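Extracellular invertase (Aspergillus kawachii, PDB 5XH8) probably hydrolyses terminal beta-fructofuranosidic bonds, as in sucrose, and transfers fructosyl groups with high activity, consistent with formation of fructooligosaccharides such as 1-kestose. Local coordinates at residues L379-V384 / R525-L530; W397-S402 / V409-L414; E538-T543 / Y554-F559. All blocks are in the same frame, centred on the assembly; numbering follows the deposited sequence.

Interaction 1. Residues L379-V384 / R525-L530; sequences LYIPNV and RLFDVL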
loop_
_atom_site.group_PDB
_atom_site.type_symbol
_atom_site.label_atom_id
_atom_site.label_comp_id
_atom_site.label_asym_id
_atom_site.label_seq_id
_atom_site.Cartn_x
_atom_site.Cartn_y
_atom_site.Cartn_z
ATOM N N LEU A 379 -31.857 -20.953 -18.750
ATOM C CA LEU A 379 -32.405 -21.896 -19.717
ATOM C C LEU A 379 -33.444 -22.740 -19.001
ATOM O O LEU A 379 -33.174 -23.250 -17.904
ATOM C CB LEU A 379 -31.317 -22.803 -20.313
ATOM C CG LEU A 379 -31.819 -23.972 -21.187
ATOM C CD1 LEU A 379 -32.538 -23.453 -22.416
ATOM C CD2 LEU A 379 -30.685 -24.891 -21.602
ATOM N N TYR A 380 -34.618 -22.886 -19.616
ATOM C CA TYR A 380 -35.655 -23.781 -19.076
ATOM C C TYR A 380 -35.785 -25.033 -19.918
ATOM O O TYR A 380 -35.768 -24.959 -21.143
ATOM C CB TYR A 380 -36.996 -23.065 -18.964
ATOM C CG TYR A 380 -36.963 -21.969 -17.929
ATOM C CD1 TYR A 380 -37.140 -22.254 -16.574
ATOM C CD2 TYR A 380 -36.711 -20.651 -18.298
ATOM C CE1 TYR A 380 -37.102 -21.240 -15.626
ATOM C CE2 TYR A 380 -36.662 -19.638 -17.350
ATOM C CZ TYR A 380 -36.857 -19.943 -16.026
ATOM O OH TYR A 380 -36.791 -18.943 -15.111
ATOM N N ILE A 381 -35.881 -26.175 -19.245
ATOM C CA ILE A 381 -36.079 -27.448 -19.896
ATOM C C ILE A 381 -37.480 -27.962 -19.509
ATOM O O ILE A 381 -37.666 -28.453 -18.386
ATOM C CB ILE A 381 -35.019 -28.463 -19.453
ATOM C CG1 ILE A 381 -33.600 -27.885 -19.617
ATOM C CG2 ILE A 381 -35.164 -29.745 -20.257
ATOM C CD1 ILE A 381 -32.530 -28.785 -19.043
ATOM N N PRO A 382 -38.468 -27.842 -20.425
ATOM C CA PRO A 382 -39.831 -28.281 -20.069
ATOM C C PRO A 382 -40.094 -29.769 -20.324
ATOM O O PRO A 382 -39.305 -30.450 -20.985
ATOM C CB PRO A 382 -40.726 -27.391 -20.944
ATOM C CG PRO A 382 -39.891 -27.064 -22.134
ATOM C CD PRO A 382 -38.442 -27.123 -21.710
ATOM N N ASN A 383 -41.197 -30.260 -19.764
ATOM C CA ASN A 383 -41.733 -31.590 -20.083
ATOM C C ASN A 383 -40.777 -32.733 -19.745
ATOM O O ASN A 383 -40.754 -33.761 -20.417
ATOM C CB ASN A 383 -42.150 -31.670 -21.564
ATOM C CG ASN A 383 -43.111 -30.562 -21.974
ATOM O OD1 ASN A 383 -43.907 -30.066 -21.180
ATOM N ND2 ASN A 383 -43.048 -30.182 -23.233
ATOM N N VAL A 384 -40.013 -32.551 -18.679
ATOM C CA VAL A 384 -39.090 -33.563 -18.188
ATOM C C VAL A 384 -39.878 -34.468 -17.256
ATOM O O VAL A 384 -40.676 -33.982 -16.454
ATOM C CB VAL A 384 -37.908 -32.911 -17.420
ATOM C CG1 VAL A 384 -37.080 -33.937 -16.638
ATOM C CG2 VAL A 384 -37.041 -32.121 -18.399
ATOM N N ARG A 525 -26.239 -34.808 -18.495
ATOM C CA ARG A 525 -27.408 -35.658 -18.304
ATOM C C ARG A 525 -28.425 -35.352 -19.383
ATOM O O ARG A 525 -28.769 -34.193 -19.621
ATOM C CB ARG A 525 -28.059 -35.454 -16.943
ATOM C CG ARG A 525 -29.417 -36.159 -16.812
ATOM C CD ARG A 525 -29.784 -36.427 -15.375
ATOM N NE ARG A 525 -28.836 -37.358 -14.788
ATOM C CZ ARG A 525 -28.709 -37.593 -13.491
ATOM N NH1 ARG A 525 -29.495 -36.999 -12.594
ATOM N NH2 ARG A 525 -27.788 -38.450 -13.083
ATOM N N LEU A 526 -28.886 -36.418 -20.029
ATOM C CA LEU A 526 -30.020 -36.394 -20.951
ATOM C C LEU A 526 -31.177 -36.958 -20.126
ATOM O O LEU A 526 -31.129 -38.114 -19.689
ATOM C CB LEU A 526 -29.713 -37.281 -22.174
ATOM C CG LEU A 526 -28.506 -36.800 -23.007
ATOM C CD1 LEU A 526 -28.120 -37.769 -24.122
ATOM C CD2 LEU A 526 -28.797 -35.418 -23.587
ATOM N N PHE A 527 -32.174 -36.117 -19.855
ATOM C CA PHE A 527 -33.279 -36.500 -18.975
ATOM C C PHE A 527 -34.322 -37.313 -19.751
ATOM O O PHE A 527 -34.293 -37.377 -20.991
ATOM C CB PHE A 527 -33.971 -35.267 -18.402
ATOM C CG PHE A 527 -33.077 -34.384 -17.586
ATOM C CD1 PHE A 527 -32.860 -34.644 -16.233
ATOM C CD2 PHE A 527 -32.475 -33.265 -18.161
ATOM C CE1 PHE A 527 -32.046 -33.814 -15.477
ATOM C CE2 PHE A 527 -31.654 -32.434 -17.406
ATOM C CZ PHE A 527 -31.443 -32.707 -16.066
ATOM N N ASP A 528 -35.258 -37.911 -19.017
ATOM C CA ASP A 528 -36.443 -38.510 -19.651
ATOM C C ASP A 528 -37.430 -37.389 -19.896
ATOM O O ASP A 528 -37.683 -36.586 -18.999
ATOM C CB ASP A 528 -37.012 -39.631 -18.777
ATOM C CG ASP A 528 -36.059 -40.801 -18.670
ATOM O OD1 ASP A 528 -35.537 -41.242 -19.709
ATOM O OD2 ASP A 528 -35.814 -41.282 -17.556
ATOM N N VAL A 529 -37.951 -37.327 -21.118
ATOM C CA VAL A 529 -38.781 -36.232 -21.593
ATOM C C VAL A 529 -40.095 -36.791 -22.183
ATOM O O VAL A 529 -40.128 -37.923 -22.655
ATOM C CB VAL A 529 -37.985 -35.413 -22.634
ATOM C CG1 VAL A 529 -38.812 -34.288 -23.227
ATOM C CG2 VAL A 529 -36.732 -34.831 -21.979
ATOM N N LEU A 530 -41.155 -35.981 -22.155
ATOM C CA LEU A 530 -42.487 -36.374 -22.615
ATOM C C LEU A 530 -42.975 -35.433 -23.722
ATOM O O LEU A 530 -43.107 -34.236 -23.499
ATOM C CB LEU A 530 -43.453 -36.331 -21.432
ATOM C CG LEU A 530 -44.753 -37.117 -21.585
ATOM C CD1 LEU A 530 -44.505 -38.584 -21.237
ATOM C CD2 LEU A 530 -45.856 -36.511 -20.721
#

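Interaction 2. Residues W397-S402 / V409-L414; sequences WQVVSS and VELQTL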
loop_
_atom_site.group_PDB
_atom_site.type_symbol
_atom_site.label_atom_id
_atom_site.label_comp_id
_atom_site.label_asym_id
_atom_site.label_seq_id
_atom_site.Cartn_x
_atom_site.Cartn_y
_atom_site.Cartn_z
ATOM N N TRP A 397 -28.953 -28.231 -12.095
ATOM C CA TRP A 397 -30.291 -27.788 -12.460
ATOM C C TRP A 397 -31.189 -27.818 -11.230
ATOM O O TRP A 397 -30.834 -28.415 -10.213
ATOM C CB TRP A 397 -30.859 -28.706 -13.544
ATOM C CG TRP A 397 -30.880 -30.145 -13.111
ATOM C CD1 TRP A 397 -31.898 -30.787 -12.439
ATOM C CD2 TRP A 397 -29.833 -31.118 -13.277
ATOM N NE1 TRP A 397 -31.550 -32.091 -12.196
ATOM C CE2 TRP A 397 -30.296 -32.330 -12.698
ATOM C CE3 TRP A 397 -28.571 -31.102 -13.895
ATOM C CZ2 TRP A 397 -29.530 -33.509 -12.692
ATOM C CZ3 TRP A 397 -27.794 -32.267 -13.868
ATOM C CH2 TRP A 397 -28.284 -33.461 -13.272
ATOM N N GLN A 398 -32.348 -27.182 -11.334
ATOM C CA GLN A 398 -33.381 -27.301 -10.299
ATOM C C GLN A 398 -34.801 -27.267 -10.870
ATOM O O GLN A 398 -35.076 -26.645 -11.924
ATOM C CB GLN A 398 -33.222 -26.209 -9.247
ATOM C CG GLN A 398 -33.425 -24.805 -9.780
ATOM C CD GLN A 398 -32.928 -23.740 -8.829
ATOM O OE1 GLN A 398 -32.691 -24.000 -7.650
ATOM N NE2 GLN A 398 -32.778 -22.523 -9.340
ATOM N N VAL A 399 -35.697 -27.921 -10.132
ATOM C CA VAL A 399 -37.108 -27.982 -10.487
ATOM C C VAL A 399 -37.719 -26.633 -10.158
ATOM O O VAL A 399 -37.597 -26.184 -9.040
ATOM C CB VAL A 399 -37.827 -29.102 -9.688
ATOM C CG1 VAL A 399 -39.340 -29.049 -9.902
ATOM C CG2 VAL A 399 -37.263 -30.482 -10.055
ATOM N N VAL A 400 -38.343 -25.981 -11.128
ATOM C CA VAL A 400 -39.053 -24.702 -10.887
ATOM C C VAL A 400 -40.592 -24.767 -11.038
ATOM O O VAL A 400 -41.278 -23.780 -10.742
ATOM C CB VAL A 400 -38.526 -23.558 -11.777
ATOM C CG1 VAL A 400 -37.032 -23.348 -11.532
ATOM C CG2 VAL A 400 -38.830 -23.793 -13.253
ATOM N N SER A 401 -41.117 -25.884 -11.545
ATOM C CA SER A 401 -42.561 -26.186 -11.492
ATOM C C SER A 401 -42.787 -27.667 -11.760
ATOM O O SER A 401 -41.870 -28.379 -12.195
ATOM C CB SER A 401 -43.354 -25.357 -12.492
ATOM O OG SER A 401 -42.936 -25.641 -13.801
ATOM N N SER A 402 -44.009 -28.125 -11.491
ATOM C CA SER A 402 -44.370 -29.532 -11.683
ATOM C C SER A 402 -45.835 -29.689 -12.080
ATOM O O SER A 402 -46.689 -28.892 -11.694
ATOM C CB SER A 402 -44.073 -30.320 -10.420
ATOM O OG SER A 402 -44.629 -29.659 -9.309
ATOM N N VAL A 409 -41.913 -32.228 -14.812
ATOM C CA VAL A 409 -41.367 -31.014 -14.172
ATOM C C VAL A 409 -40.762 -30.066 -15.225
ATOM O O VAL A 409 -40.342 -30.509 -16.299
ATOM C CB VAL A 409 -40.278 -31.332 -13.115
ATOM C CG1 VAL A 409 -40.890 -31.992 -11.892
ATOM C CG2 VAL A 409 -39.163 -32.211 -13.679
ATOM N N GLU A 410 -40.748 -28.769 -14.926
ATOM C CA GLU A 410 -39.911 -27.813 -15.650
ATOM C C GLU A 410 -38.584 -27.650 -14.894
ATOM O O GLU A 410 -38.571 -27.369 -13.684
ATOM C CB GLU A 410 -40.591 -26.462 -15.774
ATOM C CG GLU A 410 -39.872 -25.543 -16.745
ATOM C CD GLU A 410 -40.585 -24.236 -16.964
ATOM O OE1 GLU A 410 -41.168 -23.709 -15.997
ATOM O OE2 GLU A 410 -40.562 -23.729 -18.104
ATOM N N LEU A 411 -37.475 -27.840 -15.606
ATOM C CA LEU A 411 -36.151 -27.650 -15.026
ATOM C C LEU A 411 -35.583 -26.307 -15.430
ATOM O O LEU A 411 -35.955 -25.740 -16.474
ATOM C CB LEU A 411 -35.198 -28.755 -15.454
ATOM C CG LEU A 411 -35.505 -30.185 -15.004
ATOM C CD1 LEU A 411 -34.364 -31.097 -15.424
ATOM C CD2 LEU A 411 -35.745 -30.267 -13.495
ATOM N N GLN A 412 -34.688 -25.805 -14.582
ATOM C CA GLN A 412 -33.973 -24.552 -14.815
ATOM C C GLN A 412 -32.471 -24.809 -14.690
ATOM O O GLN A 412 -32.032 -25.556 -13.816
ATOM C CB GLN A 412 -34.410 -23.522 -13.784
ATOM C CG GLN A 412 -33.986 -22.095 -14.070
ATOM C CD GLN A 412 -34.067 -21.212 -12.835
ATOM O OE1 GLN A 412 -33.415 -21.463 -11.826
ATOM N NE2 GLN A 412 -34.869 -20.183 -12.917
ATOM N N THR A 413 -31.695 -24.176 -15.570
ATOM C CA THR A 413 -30.236 -24.286 -15.553
ATOM C C THR A 413 -29.624 -23.083 -16.270
ATOM O O THR A 413 -30.340 -22.206 -16.796
ATOM C CB THR A 413 -29.775 -25.599 -16.211
ATOM O OG1 THR A 413 -28.399 -25.840 -15.920
ATOM C CG2 THR A 413 -29.951 -25.569 -17.704
ATOM N N LEU A 414 -28.296 -23.035 -16.301
ATOM C CA LEU A 414 -27.609 -21.966 -17.034
ATOM C C LEU A 414 -27.523 -22.337 -18.521
ATOM O O LEU A 414 -26.994 -23.396 -18.886
ATOM C CB LEU A 414 -26.205 -21.701 -16.473
ATOM C CG LEU A 414 -25.449 -20.563 -17.179
ATOM C CD1 LEU A 414 -26.073 -19.217 -16.845
ATOM C CD2 LEU A 414 -23.964 -20.579 -16.843
#

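Interaction 3. Residues E538-T543 / Y554-F559; sequences ETLDLT and YANGRF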
loop_
_atom_site.group_PDB
_atom_site.type_symbol
_atom_site.label_atom_id
_atom_site.label_comp_id
_atom_site.label_asym_id
_atom_site.label_seq_id
_atom_site.Cartn_x
_atom_site.Cartn_y
_atom_site.Cartn_z
ATOM N N GLU A 538 -34.090 -37.772 -23.838
ATOM C CA GLU A 538 -33.836 -36.485 -24.501
ATOM C C GLU A 538 -32.832 -36.588 -25.664
ATOM O O GLU A 538 -31.843 -37.294 -25.573
ATOM C CB GLU A 538 -33.293 -35.509 -23.445
ATOM C CG GLU A 538 -33.127 -34.075 -23.899
ATOM C CD GLU A 538 -32.714 -33.155 -22.770
ATOM O OE1 GLU A 538 -32.280 -33.618 -21.694
ATOM O OE2 GLU A 538 -32.824 -31.947 -22.980
ATOM N N THR A 539 -33.108 -35.883 -26.752
ATOM C CA THR A 539 -32.198 -35.826 -27.890
ATOM C C THR A 539 -30.877 -35.070 -27.522
ATOM O O THR A 539 -30.896 -34.085 -26.775
ATOM C CB THR A 539 -32.915 -35.198 -29.111
ATOM O OG1 THR A 539 -33.913 -36.123 -29.583
ATOM C CG2 THR A 539 -31.964 -34.900 -30.254
ATOM N N LEU A 540 -29.754 -35.593 -28.010
ATOM C CA LEU A 540 -28.445 -34.943 -27.881
ATOM C C LEU A 540 -28.278 -34.043 -29.085
ATOM O O LEU A 540 -28.115 -34.528 -30.206
ATOM C CB LEU A 540 -27.317 -35.972 -27.835
ATOM C CG LEU A 540 -25.880 -35.432 -27.828
ATOM C CD1 LEU A 540 -25.634 -34.546 -26.602
ATOM C CD2 LEU A 540 -24.886 -36.587 -27.886
ATOM N N ASP A 541 -28.422 -32.747 -28.857
ATOM C CA ASP A 541 -28.192 -31.720 -29.865
ATOM C C ASP A 541 -26.741 -31.211 -29.789
ATOM O O ASP A 541 -26.400 -30.332 -28.991
ATOM C CB ASP A 541 -29.193 -30.588 -29.665
ATOM C CG ASP A 541 -29.188 -29.608 -30.798
ATOM O OD1 ASP A 541 -28.650 -29.931 -31.874
ATOM O OD2 ASP A 541 -29.723 -28.505 -30.617
ATOM N N LEU A 542 -25.912 -31.767 -30.664
ATOM C CA LEU A 542 -24.484 -31.616 -30.629
ATOM C C LEU A 542 -24.034 -30.578 -31.655
ATOM O O LEU A 542 -24.455 -30.646 -32.802
ATOM C CB LEU A 542 -23.877 -32.978 -30.936
ATOM C CG LEU A 542 -22.479 -33.312 -30.470
ATOM C CD1 LEU A 542 -22.295 -33.060 -28.978
ATOM C CD2 LEU A 542 -22.193 -34.768 -30.834
ATOM N N THR A 543 -23.221 -29.600 -31.234
ATOM C CA THR A 543 -22.458 -28.754 -32.171
ATOM C C THR A 543 -20.944 -28.872 -31.913
ATOM O O THR A 543 -20.496 -28.764 -30.768
ATOM C CB THR A 543 -22.881 -27.288 -32.065
ATOM O OG1 THR A 543 -24.301 -27.181 -32.207
ATOM C CG2 THR A 543 -22.203 -26.446 -33.131
ATOM N N TYR A 554 -20.337 -28.092 -28.010
ATOM C CA TYR A 554 -21.551 -27.648 -27.361
ATOM C C TYR A 554 -22.659 -28.719 -27.425
ATOM O O TYR A 554 -22.773 -29.460 -28.434
ATOM C CB TYR A 554 -22.066 -26.381 -28.026
ATOM C CG TYR A 554 -21.126 -25.177 -27.954
ATOM C CD1 TYR A 554 -20.088 -25.009 -28.872
ATOM C CD2 TYR A 554 -21.298 -24.194 -26.978
ATOM C CE1 TYR A 554 -19.231 -23.907 -28.806
ATOM C CE2 TYR A 554 -20.464 -23.073 -26.910
ATOM C CZ TYR A 554 -19.424 -22.935 -27.812
ATOM O OH TYR A 554 -18.619 -21.819 -27.724
ATOM N N ALA A 555 -23.495 -28.759 -26.377
ATOM C CA ALA A 555 -24.683 -29.645 -26.354
ATOM C C ALA A 555 -25.871 -29.005 -25.648
ATOM O O ALA A 555 -25.743 -28.475 -24.519
ATOM C CB ALA A 555 -24.357 -30.991 -25.730
ATOM N N ASN A 556 -27.006 -28.983 -26.353
ATOM C CA ASN A 556 -28.319 -28.764 -25.750
ATOM C C ASN A 556 -28.451 -27.388 -25.108
ATOM O O ASN A 556 -29.238 -27.206 -24.173
ATOM C CB ASN A 556 -28.619 -29.893 -24.745
ATOM C CG ASN A 556 -28.855 -31.237 -25.433
ATOM O OD1 ASN A 556 -29.962 -31.773 -25.387
ATOM N ND2 ASN A 556 -27.825 -31.795 -26.049
ATOM N N GLY A 557 -27.670 -26.420 -25.614
ATOM C CA GLY A 557 -27.625 -25.055 -25.088
ATOM C C GLY A 557 -27.240 -24.915 -23.630
ATOM O O GLY A 557 -27.525 -23.872 -23.034
ATOM N N ARG A 558 -26.614 -25.948 -23.058
ATOM C CA ARG A 558 -26.246 -25.967 -21.638
ATOM C C ARG A 558 -24.929 -26.677 -21.322
ATOM O O ARG A 558 -24.638 -26.932 -20.172
ATOM C CB ARG A 558 -27.377 -26.608 -20.814
ATOM C CG ARG A 558 -27.616 -28.088 -21.075
ATOM C CD ARG A 558 -29.009 -28.504 -20.591
ATOM N NE ARG A 558 -29.143 -29.960 -20.449
ATOM C CZ ARG A 558 -30.052 -30.736 -21.053
ATOM N NH1 ARG A 558 -30.963 -30.234 -21.895
ATOM N NH2 ARG A 558 -30.048 -32.045 -20.806
ATOM N N PHE A 559 -24.130 -26.987 -22.331
ATOM C CA PHE A 559 -22.922 -27.765 -22.139
ATOM C C PHE A 559 -21.859 -27.229 -23.063
ATOM O O PHE A 559 -22.147 -26.948 -24.221
ATOM C CB PHE A 559 -23.166 -29.221 -22.469
ATOM C CG PHE A 559 -21.949 -30.074 -22.380
ATOM C CD1 PHE A 559 -21.119 -30.250 -23.488
ATOM C CD2 PHE A 559 -21.624 -30.703 -21.203
ATOM C CE1 PHE A 559 -19.988 -31.042 -23.405
ATOM C CE2 PHE A 559 -20.500 -31.500 -21.113
ATOM C CZ PHE A 559 -19.689 -31.683 -22.222
#

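Interaction 1. Residues L379-V384 / R525-L530
F527 makes the first contact of R525-L530: its ring atom CE2 lies 4.1 Å from CD1 of I381, the two side chains crossing at about a right angle. Closer to the backbone, CB of F527 sits 3.8 Å from CG1 of V384. That methyl is anti to the backbone N of V384 (chi1 168°); the CA–CB bond of V384 is set facing away from R525-L530, yet CG1 reaches F527. CG of R525 sits over one face of the F527 ring, toward its rim, and W397 meets the ring edge-to-face. Next comes D528, which contributes backbone rather than carboxylate: its O is 3.4 Å from CA of V384, a CA-H...O contact, while the carboxylate forms a salt bridge with R469.

This is the seam of the two-domain architecture of family 32 enzymes, where a strand continuing from the beta-propeller meets the edge of the C-terminal beta-sandwich. The propeller-side chain turns a corner at N383, whose phi is positive, and V384 and V529 form a single backbone bridge. CA of V529 comes 3.4 Å from N383 O, and CG1 of V529 lies 3.5 Å from the same N383 O. At L530 the one hydrogen bond between the segments forms, 2.8 Å from L530 N to N383 O. The donor stands nearly in line with the carbonyl bond, with a C=O...N angle of 170°. L530 O also lies 3.4 Å from CB of N383, a van der Waals approach.

Interaction 2. Residues W397-S402 / V409-L414
Q398 and Q412 pair their backbones in both directions: Q398 N donates to Q412 O at 3.0 Å, and Q412 N to Q398 O at 2.8 Å. Their side chains run side by side, pointing the same way, with the amide planes 48° apart. One residue on, V399 and L411 form a non-hydrogen-bonded pair on the other face of this antiparallel hairpin. There CG2 of V399 lies 3.8 Å from CD2 of L411, and V399 CG1 crosses to V409 CG1 at 3.9 Å. W397 lies alongside L411, its CD1 3.9 Å from CD1 of the leucine.

Past V399 the strand fits an extra residue, V400, opposite E410. V400 N gives a straight bond to E410 O (2.9 Å, 168°), and the valine's CG1 packs 3.5 Å from CB of Q412, the two side chains crossing at about a right angle. S401 OG turns toward the glutamate, its chi1 of 62° placing it between the backbone N and the carbonyl carbon, but its bond to E410 OE1 is weak.

Around this shell, the backbone O of A390 accepts a hydrogen bond from W397 NE1, while W239 meets the indole ring edge-to-face. Y380 backs V400 and E410, R391 covers V399 and V409, and M308 lies against both glutamines.

Chemically, V399, V409 and L411 gather hydrocarbon on one face, with S402 CB at its margin; Q398, Q412, E410 and S401 lie on the other, where V400 adds its methyls, and main-chain bonds rather than the weak serine–glutamate link hold the strands together.

Interaction 3. Residues E538-T543 / Y554-F559
Two strands of an antiparallel hairpin in the C-terminal beta-sandwich domain, 534-547 and 550-555, meet here through T543 and L542 against Y554 and A555, just before the second strand turns back into the next. T543 and Y554 form a hydrogen-bonded pair, T543 N giving to Y554 O at 2.8 Å and Y554 N to T543 O in return. L542 and A555 form the non-hydrogen-bonded pair beside it. On their face CB of A555 lies 3.9 Å from CD1 of L540, with L524 covering both from a neighbouring loop. The Y554 side chain lies on the opposite face, its OH hydrogen-bonded to R374.

Beyond A555 the register persists for one more residue, N556 N donating to D541 O at 3.0 Å. The chain then turns sharply: N556 and G557 both have positive phi, R558 N closes back on A555 O, and R558 and F559 both face A555 as a classic beta bulge. The amide end of N556 reaches across toward T539 and D541, crossing the L540 side chain at about a right angle.

The turn also directs R558 back toward E538, which meets it tip to tip. E538 CG is anti to the backbone N (chi1 -173°) and the chain beyond it is extended. The backbone N of F527 donates to E538 OE1, and R525 O accepts from R558 NH2, so each side of the ion pair has a second partner. The guanidinium grips end-on: R558 NH2 approaches E538 OE1 (2.9 Å) from above the carboxylate plane, while R558 NH1 meets E538 OE2 at 2.8 Å on the syn side, though tilted 30° from the carboxylate plane, the N-H...O angle 176°.

In the fold
Of the segments joined here, 379-384 at the end of strand 366-385 comes first, and it waits some 140 residues for 525-530; interaction 1 closes that long loop and joins propeller to sandwich. Within the loop lies interaction 2, a short hairpin closure of 397-402 on 409-414, whose second strand pairs with 366-385 through V384 O to V409 N and L379 N to T413 O. Interaction 3 follows in series, a hairpin closure of 538-543 on 554-559 in the sandwich. It reaches back to interaction 1 through F527 O to E538 N, and R558 packs against I381. It touches interaction 2 more lightly, R558 CB lying near L414 and T413.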